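Local coordinates for FAD dependent oxidoreductase domain-containing protein (Deinococcus radiodurans R1, PDB 3C4N), which is of unknown function but binds ADP in the crystal and is probably an FAD-dependent oxidoreductase, at residues Glu117-Pro122 and Ala166-Pro171; Gly251-Gln256 and Leu350-Gly355. One frame throughout, in Å; residues are numbered along the deposited sequence.

Interaction 1: Glu117-Pro122 and Ala166-Pro171; sequences EVEDRP and ALTYRP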
ATOM      1  N   GLU A 117     -20.775   0.575   0.741  1.00 23.76           N
ATOM      2  CA  GLU A 117     -21.988   0.667   1.553  1.00 28.38           C
ATOM      3  C   GLU A 117     -22.555   2.078   1.565  1.00 29.97           C
ATOM      4  O   GLU A 117     -21.935   2.992   2.111  1.00 26.40           O
ATOM      5  CB  GLU A 117     -21.698   0.264   3.007  1.00 34.25           C
ATOM      6  CG  GLU A 117     -21.215  -1.161   3.225  1.00 39.70           C
ATOM      7  CD  GLU A 117     -22.321  -2.181   3.073  1.00 53.14           C
ATOM      8  OE1 GLU A 117     -22.020  -3.391   3.169  1.00 57.04           O
ATOM      9  OE2 GLU A 117     -23.489  -1.777   2.860  1.00 55.71           O
ATOM     10  N   VAL A 118     -23.735   2.255   0.979  1.00 24.09           N
ATOM     11  CA  VAL A 118     -24.382   3.565   0.943  1.00 29.11           C
ATOM     12  C   VAL A 118     -25.886   3.384   1.123  1.00 35.01           C
ATOM     13  O   VAL A 118     -26.551   2.775   0.276  1.00 43.51           O
ATOM     14  CB  VAL A 118     -24.145   4.292  -0.407  1.00 23.07           C
ATOM     15  CG1 VAL A 118     -24.801   5.660  -0.377  1.00 16.80           C
ATOM     16  CG2 VAL A 118     -22.669   4.415  -0.695  1.00  9.59           C
ATOM     17  N   GLU A 119     -26.427   3.909   2.218  1.00 29.64           N
ATOM     18  CA  GLU A 119     -27.855   3.779   2.459  1.00 29.15           C
ATOM     19  C   GLU A 119     -28.604   5.087   2.242  1.00 25.54           C
ATOM     20  O   GLU A 119     -28.023   6.172   2.317  1.00 25.42           O
ATOM     21  CB  GLU A 119     -28.126   3.227   3.873  1.00 34.23           C
ATOM     22  CG  GLU A 119     -27.460   3.968   5.027  1.00 31.02           C
ATOM     23  CD  GLU A 119     -26.140   3.332   5.501  1.00 33.72           C
ATOM     24  OE1 GLU A 119     -25.528   3.877   6.445  1.00 28.88           O
ATOM     25  OE2 GLU A 119     -25.713   2.294   4.946  1.00 28.59           O
ATOM     26  N   ASP A 120     -29.889   4.965   1.923  1.00 24.98           N
ATOM     27  CA  ASP A 120     -30.753   6.117   1.705  1.00 23.73           C
ATOM     28  C   ASP A 120     -31.240   6.523   3.073  1.00 24.61           C
ATOM     29  O   ASP A 120     -31.857   5.732   3.785  1.00 29.19           O
ATOM     30  CB  ASP A 120     -31.934   5.740   0.821  1.00 21.52           C
ATOM     31  CG  ASP A 120     -31.496   5.225  -0.527  1.00 36.04           C
ATOM     32  OD1 ASP A 120     -30.657   5.887  -1.172  1.00 31.86           O
ATOM     33  OD2 ASP A 120     -31.986   4.158  -0.947  1.00 47.89           O
ATOM     34  N   ARG A 121     -30.964   7.756   3.455  1.00 24.94           N
ATOM     35  CA  ARG A 121     -31.365   8.194   4.771  1.00 30.68           C
ATOM     36  C   ARG A 121     -31.760   9.656   4.700  1.00 30.74           C
ATOM     37  O   ARG A 121     -30.919  10.519   4.490  1.00 41.12           O
ATOM     38  CB  ARG A 121     -30.182   7.998   5.726  1.00 32.29           C
ATOM     39  CG  ARG A 121     -30.519   7.956   7.190  1.00 30.63           C
ATOM     40  CD  ARG A 121     -29.246   8.060   8.008  1.00 32.99           C
ATOM     41  NE  ARG A 121     -28.394   6.878   7.929  1.00 29.12           N
ATOM     42  CZ  ARG A 121     -28.688   5.705   8.476  1.00 38.68           C
ATOM     43  NH1 ARG A 121     -27.843   4.684   8.365  1.00 36.27           N
ATOM     44  NH2 ARG A 121     -29.831   5.548   9.129  1.00 45.27           N
ATOM     45  N   PRO A 122     -33.053   9.954   4.857  1.00 30.23           N
ATOM     46  CA  PRO A 122     -33.514  11.343   4.805  1.00 31.11           C
ATOM     47  C   PRO A 122     -32.870  12.180   5.906  1.00 31.09           C
ATOM     48  O   PRO A 122     -32.536  11.661   6.978  1.00 25.74           O
ATOM     49  CB  PRO A 122     -35.023  11.210   4.988  1.00 29.85           C
ATOM     50  CG  PRO A 122     -35.136  10.014   5.870  1.00 24.62           C
ATOM     51  CD  PRO A 122     -34.160   9.058   5.212  1.00 34.74           C
ATOM     52  N   ALA A 166     -30.999  12.501   0.866  1.00 24.94           N
ATOM     53  CA  ALA A 166     -29.774  12.451   1.664  1.00 19.69           C
ATOM     54  C   ALA A 166     -29.241  11.021   1.725  1.00 17.99           C
ATOM     55  O   ALA A 166     -30.006  10.062   1.679  1.00 22.33           O
ATOM     56  CB  ALA A 166     -30.036  12.999   3.079  1.00  8.14           C
ATOM     57  N   LEU A 167     -27.924  10.886   1.826  1.00 16.42           N
ATOM     58  CA  LEU A 167     -27.284   9.581   1.883  1.00 11.50           C
ATOM     59  C   LEU A 167     -26.216   9.506   2.978  1.00 12.74           C
ATOM     60  O   LEU A 167     -25.589  10.514   3.308  1.00 13.25           O
ATOM     61  CB  LEU A 167     -26.587   9.286   0.552  1.00 17.66           C
ATOM     62  CG  LEU A 167     -27.295   9.323  -0.797  1.00 18.89           C
ATOM     63  CD1 LEU A 167     -26.253   9.103  -1.872  1.00 10.75           C
ATOM     64  CD2 LEU A 167     -28.384   8.259  -0.867  1.00 12.25           C
ATOM     65  N   THR A 168     -26.003   8.319   3.541  1.00 14.05           N
ATOM     66  CA  THR A 168     -24.934   8.160   4.524  1.00 17.05           C
ATOM     67  C   THR A 168     -23.976   7.075   4.061  1.00 17.21           C
ATOM     68  O   THR A 168     -24.390   6.063   3.495  1.00 13.58           O
ATOM     69  CB  THR A 168     -25.427   7.790   5.950  1.00 18.31           C
ATOM     70  OG1 THR A 168     -26.371   6.718   5.884  1.00 19.45           O
ATOM     71  CG2 THR A 168     -26.053   9.000   6.629  1.00 21.48           C
ATOM     72  N   TYR A 169     -22.690   7.305   4.292  1.00 17.72           N
ATOM     73  CA  TYR A 169     -21.651   6.348   3.929  1.00 14.95           C
ATOM     74  C   TYR A 169     -20.436   6.615   4.793  1.00 15.34           C
ATOM     75  O   TYR A 169     -20.372   7.630   5.492  1.00 15.70           O
ATOM     76  CB  TYR A 169     -21.272   6.515   2.459  1.00 17.63           C
ATOM     77  CG  TYR A 169     -20.666   7.868   2.118  1.00 23.58           C
ATOM     78  CD1 TYR A 169     -19.269   8.064   2.093  1.00 25.69           C
ATOM     79  CD2 TYR A 169     -21.484   8.944   1.788  1.00 13.89           C
ATOM     80  CE1 TYR A 169     -18.712   9.304   1.735  1.00 15.61           C
ATOM     81  CE2 TYR A 169     -20.944  10.176   1.434  1.00 15.03           C
ATOM     82  CZ  TYR A 169     -19.567  10.353   1.403  1.00 23.14           C
ATOM     83  OH  TYR A 169     -19.061  11.572   1.005  1.00 17.39           O
ATOM     84  N   ARG A 170     -19.462   5.717   4.744  1.00 12.39           N
ATOM     85  CA  ARG A 170     -18.246   5.913   5.527  1.00  9.82           C
ATOM     86  C   ARG A 170     -17.154   6.473   4.624  1.00  9.79           C
ATOM     87  O   ARG A 170     -16.697   5.806   3.696  1.00 15.80           O
ATOM     88  CB  ARG A 170     -17.783   4.586   6.144  1.00  5.49           C
ATOM     89  CG  ARG A 170     -18.795   3.935   7.067  1.00 14.44           C
ATOM     90  CD  ARG A 170     -19.119   4.841   8.244  1.00 28.45           C
ATOM     91  NE  ARG A 170     -17.923   5.153   9.027  1.00 34.20           N
ATOM     92  CZ  ARG A 170     -17.406   4.366   9.966  1.00 41.82           C
ATOM     93  NH1 ARG A 170     -17.986   3.208  10.258  1.00 39.71           N
ATOM     94  NH2 ARG A 170     -16.299   4.735  10.600  1.00 42.57           N
ATOM     95  N   PRO A 171     -16.716   7.710   4.884  1.00 16.18           N
ATOM     96  CA  PRO A 171     -15.666   8.326   4.066  1.00 11.99           C
ATOM     97  C   PRO A 171     -14.399   7.484   4.074  1.00 18.41           C
ATOM     98  O   PRO A 171     -13.662   7.441   3.087  1.00 13.46           O
ATOM     99  CB  PRO A 171     -15.452   9.686   4.733  1.00 17.96           C
ATOM    100  CG  PRO A 171     -16.792   9.981   5.345  1.00 14.15           C
ATOM    101  CD  PRO A 171     -17.175   8.638   5.930  1.00 17.10           C
TER
HETATM  102  O   HOH W   1     -19.177   3.019   3.233  1.00 20.46           O
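Thr-168 OG1 sits between the side chains of Glu-119 and Arg-121. Its hydroxyl donates to Glu-119 OE1 at 3.0 Å and accepts from Arg-121 NE at 2.9 Å. The chi1 of 48° puts OG1 between the backbone N and the carbonyl carbon. Glu-119 has its CG in the same kind of position, with chi1 53°, and the bend at chi2, -97°, places its CD near the hydroxyl. Arg-121 NH1 closes the group with a salt bridge to Glu-119 OE1, 3.1 Å long. The hydroxyl and NH1 reach OE1 from opposite faces of the carboxylate plane. The methyl CG2 of Thr-168 packs on Arg-121 CD at 3.6 Å. Beyond these segments, Arg-121 NH2 donates to Thr-268 O.

Strand 167-169 pairs antiparallel with the start of strand 118-127, which also pairs with 270-273. Glu-119 and Thr-168 form a hydrogen-bonded pair, and Arg-121 N adds a bond to Ala-166 O. The other face carries Val-118, Asp-120, Leu-167 and Tyr-169. There Val-118 CG1 meets Leu-167 CD1 at 4.0 Å, and Val-118 CG2 meets Tyr-169 CB. Asp-120 lies alongside Leu-167, and Asp-120 OD1 is 3.3 Å from Leu-167 CD2. Helix 96-107 packs against this face through Leu-106 and Leu-107. The phenol of Tyr-169 leads away from the contact and its OH bonds to Asp-380 O.

The buried threonine hydroxyl is thus satisfied as both donor and acceptor. Its two bonds fix its rotation, and the adjacent arginine probably helps stabilise a negative charge on Glu-119.

Interaction 2: Gly251-Gln256 and Leu350-Gly355; sequences GRAYRQ and LALPGG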
ATOM      1  N   GLY A 251      -7.769  28.430   6.079  1.00 16.56           N
ATOM      2  CA  GLY A 251      -7.671  28.243   7.506  1.00  9.98           C
ATOM      3  C   GLY A 251      -7.958  26.820   7.912  1.00 21.56           C
ATOM      4  O   GLY A 251      -8.202  25.953   7.074  1.00 19.22           O
ATOM      5  N   ARG A 252      -7.940  26.584   9.215  1.00 20.60           N
ATOM      6  CA  ARG A 252      -8.184  25.257   9.737  1.00 24.00           C
ATOM      7  C   ARG A 252      -9.013  25.305  11.009  1.00 22.31           C
ATOM      8  O   ARG A 252      -8.916  26.251  11.787  1.00 33.33           O
ATOM      9  CB  ARG A 252      -6.842  24.561   9.994  1.00 28.59           C
ATOM     10  CG  ARG A 252      -5.834  25.399  10.776  1.00 31.23           C
ATOM     11  CD  ARG A 252      -4.399  24.904  10.564  1.00 33.18           C
ATOM     12  NE  ARG A 252      -4.059  23.703  11.331  1.00 35.18           N
ATOM     13  CZ  ARG A 252      -3.758  23.699  12.627  1.00 26.53           C
ATOM     14  NH1 ARG A 252      -3.758  24.832  13.316  1.00 30.73           N
ATOM     15  NH2 ARG A 252      -3.433  22.566  13.230  1.00 38.27           N
ATOM     16  N   ALA A 253      -9.846  24.294  11.210  1.00 20.00           N
ATOM     17  CA  ALA A 253     -10.661  24.235  12.408  1.00 17.50           C
ATOM     18  C   ALA A 253     -10.610  22.830  13.000  1.00 21.04           C
ATOM     19  O   ALA A 253     -10.598  21.833  12.275  1.00 25.72           O
ATOM     20  CB  ALA A 253     -12.097  24.621  12.092  1.00 16.88           C
ATOM     21  N   TYR A 254     -10.548  22.756  14.325  1.00 17.20           N
ATOM     22  CA  TYR A 254     -10.532  21.471  14.992  1.00 16.94           C
ATOM     23  C   TYR A 254     -11.942  21.165  15.424  1.00 20.35           C
ATOM     24  O   TYR A 254     -12.565  21.923  16.174  1.00 11.25           O
ATOM     25  CB  TYR A 254      -9.644  21.477  16.219  1.00 21.60           C
ATOM     26  CG  TYR A 254      -9.552  20.127  16.887  1.00 24.38           C
ATOM     27  CD1 TYR A 254      -8.935  19.053  16.252  1.00 27.85           C
ATOM     28  CD2 TYR A 254     -10.030  19.936  18.178  1.00 25.57           C
ATOM     29  CE1 TYR A 254      -8.786  17.826  16.892  1.00 27.39           C
ATOM     30  CE2 TYR A 254      -9.884  18.715  18.824  1.00 22.42           C
ATOM     31  CZ  TYR A 254      -9.259  17.671  18.183  1.00 25.92           C
ATOM     32  OH  TYR A 254      -9.047  16.497  18.859  1.00 24.36           O
ATOM     33  N   ARG A 255     -12.437  20.031  14.951  1.00 26.38           N
ATOM     34  CA  ARG A 255     -13.787  19.608  15.254  1.00 22.00           C
ATOM     35  C   ARG A 255     -13.765  18.244  15.907  1.00 23.59           C
ATOM     36  O   ARG A 255     -13.071  17.335  15.459  1.00 20.08           O
ATOM     37  CB  ARG A 255     -14.596  19.565  13.969  1.00 21.06           C
ATOM     38  CG  ARG A 255     -16.005  19.069  14.131  1.00 25.90           C
ATOM     39  CD  ARG A 255     -16.580  18.779  12.757  1.00 26.24           C
ATOM     40  NE  ARG A 255     -17.644  19.701  12.399  1.00 20.00           N
ATOM     41  CZ  ARG A 255     -18.128  19.829  11.171  1.00 20.06           C
ATOM     42  NH1 ARG A 255     -17.633  19.096  10.182  1.00 14.65           N
ATOM     43  NH2 ARG A 255     -19.119  20.678  10.940  1.00 13.10           N
ATOM     44  N   GLN A 256     -14.541  18.118  16.972  1.00 19.91           N
ATOM     45  CA  GLN A 256     -14.630  16.877  17.714  1.00 26.89           C
ATOM     46  C   GLN A 256     -15.903  16.145  17.300  1.00 26.54           C
ATOM     47  O   GLN A 256     -16.851  16.769  16.829  1.00 21.24           O
ATOM     48  CB  GLN A 256     -14.656  17.189  19.211  1.00 31.59           C
ATOM     49  CG  GLN A 256     -13.503  18.069  19.661  1.00 30.70           C
ATOM     50  CD  GLN A 256     -13.569  18.407  21.136  1.00 34.90           C
ATOM     51  OE1 GLN A 256     -14.466  19.135  21.588  1.00 33.46           O
ATOM     52  NE2 GLN A 256     -12.618  17.878  21.903  1.00 27.07           N
ATOM     53  N   LEU A 350      -9.829  19.979  10.175  1.00 20.61           N
ATOM     54  CA  LEU A 350     -10.389  20.094   8.837  1.00 18.73           C
ATOM     55  C   LEU A 350      -9.980  21.414   8.228  1.00 20.04           C
ATOM     56  O   LEU A 350      -9.936  22.440   8.912  1.00 19.69           O
ATOM     57  CB  LEU A 350     -11.918  20.009   8.847  1.00 19.73           C
ATOM     58  CG  LEU A 350     -12.555  18.616   9.008  1.00 24.49           C
ATOM     59  CD1 LEU A 350     -12.451  18.167  10.463  1.00 25.40           C
ATOM     60  CD2 LEU A 350     -14.024  18.687   8.590  1.00 26.73           C
ATOM     61  N   ALA A 351      -9.652  21.383   6.942  1.00 21.20           N
ATOM     62  CA  ALA A 351      -9.271  22.598   6.254  1.00 17.69           C
ATOM     63  C   ALA A 351     -10.521  23.420   6.032  1.00 18.57           C
ATOM     64  O   ALA A 351     -11.621  22.886   5.886  1.00 20.87           O
ATOM     65  CB  ALA A 351      -8.613  22.281   4.913  1.00 16.00           C
ATOM     66  N   LEU A 352     -10.324  24.729   6.034  1.00 15.03           N
ATOM     67  CA  LEU A 352     -11.369  25.697   5.806  1.00 11.83           C
ATOM     68  C   LEU A 352     -10.870  26.520   4.624  1.00 16.98           C
ATOM     69  O   LEU A 352      -9.959  27.340   4.759  1.00 18.74           O
ATOM     70  CB  LEU A 352     -11.552  26.573   7.041  1.00  8.86           C
ATOM     71  CG  LEU A 352     -12.838  26.280   7.807  1.00 13.04           C
ATOM     72  CD1 LEU A 352     -12.941  24.794   8.105  1.00 11.71           C
ATOM     73  CD2 LEU A 352     -12.875  27.094   9.082  1.00 16.28           C
ATOM     74  N   PRO A 353     -11.434  26.274   3.433  1.00 15.44           N
ATOM     75  CA  PRO A 353     -10.985  27.037   2.270  1.00 11.38           C
ATOM     76  C   PRO A 353     -11.288  28.524   2.487  1.00 18.54           C
ATOM     77  O   PRO A 353     -12.392  28.893   2.897  1.00 10.60           O
ATOM     78  CB  PRO A 353     -11.795  26.427   1.124  1.00 16.86           C
ATOM     79  CG  PRO A 353     -12.133  25.027   1.618  1.00 10.92           C
ATOM     80  CD  PRO A 353     -12.461  25.284   3.059  1.00 10.89           C
ATOM     81  N   GLY A 354     -10.297  29.368   2.219  1.00 23.96           N
ATOM     82  CA  GLY A 354     -10.472  30.797   2.400  1.00 23.01           C
ATOM     83  C   GLY A 354     -10.783  31.164   3.842  1.00 28.13           C
ATOM     84  O   GLY A 354     -11.110  32.308   4.126  1.00 35.74           O
ATOM     85  N   GLY A 355     -10.687  30.197   4.749  1.00 23.37           N
ATOM     86  CA  GLY A 355     -10.971  30.466   6.144  1.00 16.80           C
ATOM     87  C   GLY A 355     -12.452  30.508   6.455  1.00 18.68           C
ATOM     88  O   GLY A 355     -12.841  30.811   7.580  1.00 17.64           O
TER
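The shortest bond here runs from Leu-352 N to Gly-251 O, at 2.7 Å. The donor stands above the carbonyl plane, 41° out of it. Gly-251 N answers with a bond of 2.8 Å to Leu-352 O, this time in the carbonyl plane. Leu-352 CB also lies close to Gly-251 O, at 3.4 Å. Ala-253 and Leu-350 make a second pair of backbone bonds, 2.9 Å from Leu-350 N to Ala-253 O and 3.0 Å from Ala-253 N to Leu-350 O. Strands 251-260 and 347-352 are thus antiparallel neighbours in a mixed sheet. This sheet is separate from the one that holds strand 36-42, after which comes a probable Rossmann-type GxGxxG turn. Arg-252 and Ala-351 form the non-hydrogen-bonded pair between the two bonded ones, with their side chains on one face. Trp-349 makes a cation-pi contact with Arg-252.

The opposite face carries Ala-253, Leu-350 and Leu-352. Both methyls of Leu-352 approach Ala-253 CB, with CD2 at 4.0 Å. Further along, Arg-255 crosses Leu-350 obliquely. Arg-255 NH1 comes to 4.0 Å from Leu-350 CD2, while Arg-255 NH2 donates to Pro-289 O.

In the fold
Both interactions join antiparallel strands of the same mixed sheet. Their centres are 24 Å apart and their nearest atoms about 10 Å, so they do not touch. Strands 270-273, 276-281 and 284-288 connect them through the sheet: 118-127 pairs with 270-273, and 251-260 pairs with 284-288. Interaction 2 lies nearer the bound ADP. The side chain of Ala-351 is about 6 Å from the nucleotide, and that of Leu-350 is about 4 Å from that of Ala-78, an ADP-binding residue. In interaction 1 the side chain of Tyr-169 is about 10 Å from ADP and about 8 Å from that of Thr-79, which also binds it.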